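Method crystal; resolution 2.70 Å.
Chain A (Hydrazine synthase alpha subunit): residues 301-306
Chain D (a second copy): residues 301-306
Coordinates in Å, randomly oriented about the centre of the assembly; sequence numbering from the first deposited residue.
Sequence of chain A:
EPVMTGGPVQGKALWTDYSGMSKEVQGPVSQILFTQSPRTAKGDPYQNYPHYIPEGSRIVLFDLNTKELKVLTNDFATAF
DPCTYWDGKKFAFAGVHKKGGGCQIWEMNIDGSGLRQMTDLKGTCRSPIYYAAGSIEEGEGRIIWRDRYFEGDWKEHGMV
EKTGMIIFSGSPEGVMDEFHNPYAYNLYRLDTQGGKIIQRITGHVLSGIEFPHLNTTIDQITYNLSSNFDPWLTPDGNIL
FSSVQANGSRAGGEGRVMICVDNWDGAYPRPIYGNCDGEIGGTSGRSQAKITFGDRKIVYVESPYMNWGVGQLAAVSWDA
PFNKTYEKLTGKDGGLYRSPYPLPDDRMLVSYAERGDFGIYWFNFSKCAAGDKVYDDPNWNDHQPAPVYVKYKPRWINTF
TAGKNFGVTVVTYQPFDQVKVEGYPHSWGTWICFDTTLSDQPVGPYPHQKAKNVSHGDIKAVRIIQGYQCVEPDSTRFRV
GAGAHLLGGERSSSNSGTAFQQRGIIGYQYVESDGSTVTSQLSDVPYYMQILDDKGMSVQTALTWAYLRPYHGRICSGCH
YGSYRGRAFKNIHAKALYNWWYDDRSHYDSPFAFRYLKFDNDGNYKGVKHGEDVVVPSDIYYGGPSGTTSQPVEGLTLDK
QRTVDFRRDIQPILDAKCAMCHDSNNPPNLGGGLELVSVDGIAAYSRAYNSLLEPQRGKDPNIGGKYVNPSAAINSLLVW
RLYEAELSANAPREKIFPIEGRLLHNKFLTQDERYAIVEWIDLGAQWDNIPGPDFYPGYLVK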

# COMPACT_ATOMS: atom_id res chain seq x y z
N VAL A 301 -3.07 22.04 -1.21
CA VAL A 301 -4.17 21.42 -0.50
C VAL A 301 -4.11 19.91 -0.71
O VAL A 301 -4.19 19.42 -1.84
CB VAL A 301 -5.53 21.94 -0.98
CG1 VAL A 301 -6.66 21.12 -0.37
CG2 VAL A 301 -5.69 23.41 -0.62
N GLU A 302 -3.95 19.19 0.39
CA GLU A 302 -4.01 17.74 0.37
C GLU A 302 -5.35 17.30 0.93
O GLU A 302 -5.61 17.37 2.13
CB GLU A 302 -2.86 17.15 1.19
CG GLU A 302 -2.75 15.64 1.14
CD GLU A 302 -1.55 15.11 1.91
OE1 GLU A 302 -0.44 15.64 1.70
OE2 GLU A 302 -1.72 14.18 2.72
N SER A 303 -6.22 16.85 0.02
CA SER A 303 -7.54 16.36 0.38
C SER A 303 -7.51 14.86 0.61
O SER A 303 -6.78 14.14 -0.08
CB SER A 303 -8.55 16.72 -0.72
OG SER A 303 -8.13 16.22 -1.98
N PRO A 304 -8.32 14.38 1.56
CA PRO A 304 -8.39 12.94 1.85
C PRO A 304 -8.99 12.16 0.69
O PRO A 304 -8.68 10.98 0.52
CB PRO A 304 -9.29 12.88 3.08
CG PRO A 304 -10.11 14.12 3.01
CD PRO A 304 -9.21 15.17 2.43
N TYR A 305 -9.85 12.81 -0.08
CA TYR A 305 -10.44 12.19 -1.27
C TYR A 305 -9.86 12.83 -2.52
O TYR A 305 -9.62 14.04 -2.55
CB TYR A 305 -11.96 12.30 -1.24
CG TYR A 305 -12.59 11.78 0.03
CD1 TYR A 305 -12.69 10.42 0.27
CD2 TYR A 305 -13.07 12.65 1.00
CE1 TYR A 305 -13.26 9.94 1.43
CE2 TYR A 305 -13.64 12.18 2.17
CZ TYR A 305 -13.73 10.82 2.38
OH TYR A 305 -14.30 10.35 3.54
N MET A 306 -9.63 12.02 -3.55
CA MET A 306 -8.93 12.47 -4.75
C MET A 306 -9.69 13.55 -5.51
O MET A 306 -9.08 14.37 -6.21
CB MET A 306 -8.65 11.29 -5.67
CG MET A 306 -7.18 11.13 -6.02
SD MET A 306 -6.83 9.58 -6.87
CE MET A 306 -7.83 9.81 -8.33
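Chain D, residues 301-306: VESPYM

Chain D meets chain A in nearly the same backbone conformation, the same strand end at residues 301-303 followed by a loop, and it runs the opposite way: the CA 302 to 305 directions lie 172° apart. The register centres on the prolines, with the CA atoms of Pro A304 and Pro D304 5.8 Å apart. No hydrogen bond crosses, so packing carries this small contact, 188 Å² summed over both sides.

Along chain A, Val A301 is out of reach. Glu A302 is marginal; its O lies 4.5 Å from OH of Tyr D305. Ser A303 points away from chain D, as does Ser D303 from chain A, whose OG donates to O of Tyr D305 at 2.5 Å, a bond within chain D that links the end of its strand to the loop. Pro A304 points toward its counterpart, and CB of Pro A304 sits 3.4 Å from CB of Pro D304, while CD of Pro A304 lies 3.6 Å from OH of Tyr D305. Tyr A305 leaves its backbone sideways, yet in the m rotamer its end reaches across: OH of Tyr A305 comes 3.2 Å from CG of Pro D304, and its CZ 3.7 Å from that same CG. Met A306 makes no contact.

The rule is reciprocal: proline meets proline at the centre, and the end of each tyrosine reaches the other chain's proline.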

# COMPACT_ATOMS: atom_id res chain seq x y z
N VAL D 301 -19.21 4.64 10.71
CA VAL D 301 -18.61 5.87 10.24
C VAL D 301 -17.18 5.60 9.81
O VAL D 301 -16.34 5.18 10.62
CB VAL D 301 -18.63 6.97 11.33
CG1 VAL D 301 -17.75 8.14 10.91
CG2 VAL D 301 -20.05 7.42 11.60
N GLU D 302 -16.92 5.85 8.53
CA GLU D 302 -15.59 5.72 7.98
C GLU D 302 -15.00 7.11 7.81
O GLU D 302 -15.39 7.87 6.92
CB GLU D 302 -15.63 4.98 6.64
CG GLU D 302 -14.29 4.43 6.18
CD GLU D 302 -14.39 3.72 4.85
OE1 GLU D 302 -14.37 2.47 4.83
OE2 GLU D 302 -14.49 4.41 3.81
N SER D 303 -14.05 7.44 8.69
CA SER D 303 -13.42 8.75 8.69
C SER D 303 -12.15 8.75 7.86
O SER D 303 -11.36 7.81 7.92
CB SER D 303 -13.11 9.19 10.13
OG SER D 303 -12.18 8.32 10.74
N PRO D 304 -11.95 9.83 7.08
CA PRO D 304 -10.76 10.04 6.25
C PRO D 304 -9.48 9.93 7.07
O PRO D 304 -8.48 9.41 6.59
CB PRO D 304 -10.95 11.46 5.73
CG PRO D 304 -12.42 11.68 5.75
CD PRO D 304 -12.91 10.94 6.96
N TYR D 305 -9.53 10.44 8.29
CA TYR D 305 -8.39 10.39 9.19
C TYR D 305 -8.67 9.41 10.33
O TYR D 305 -9.82 9.24 10.75
CB TYR D 305 -8.07 11.78 9.73
CG TYR D 305 -7.99 12.84 8.65
CD1 TYR D 305 -6.83 13.01 7.91
CD2 TYR D 305 -9.08 13.66 8.37
CE1 TYR D 305 -6.75 13.97 6.91
CE2 TYR D 305 -9.01 14.62 7.38
CZ TYR D 305 -7.84 14.77 6.65
OH TYR D 305 -7.77 15.72 5.67
N MET D 306 -7.61 8.78 10.83
CA MET D 306 -7.73 7.73 11.83
C MET D 306 -8.31 8.23 13.15
O MET D 306 -8.98 7.49 13.87
CB MET D 306 -6.37 7.08 12.06
CG MET D 306 -6.38 5.90 13.02
SD MET D 306 -4.81 5.01 13.03
CE MET D 306 -4.78 4.36 11.36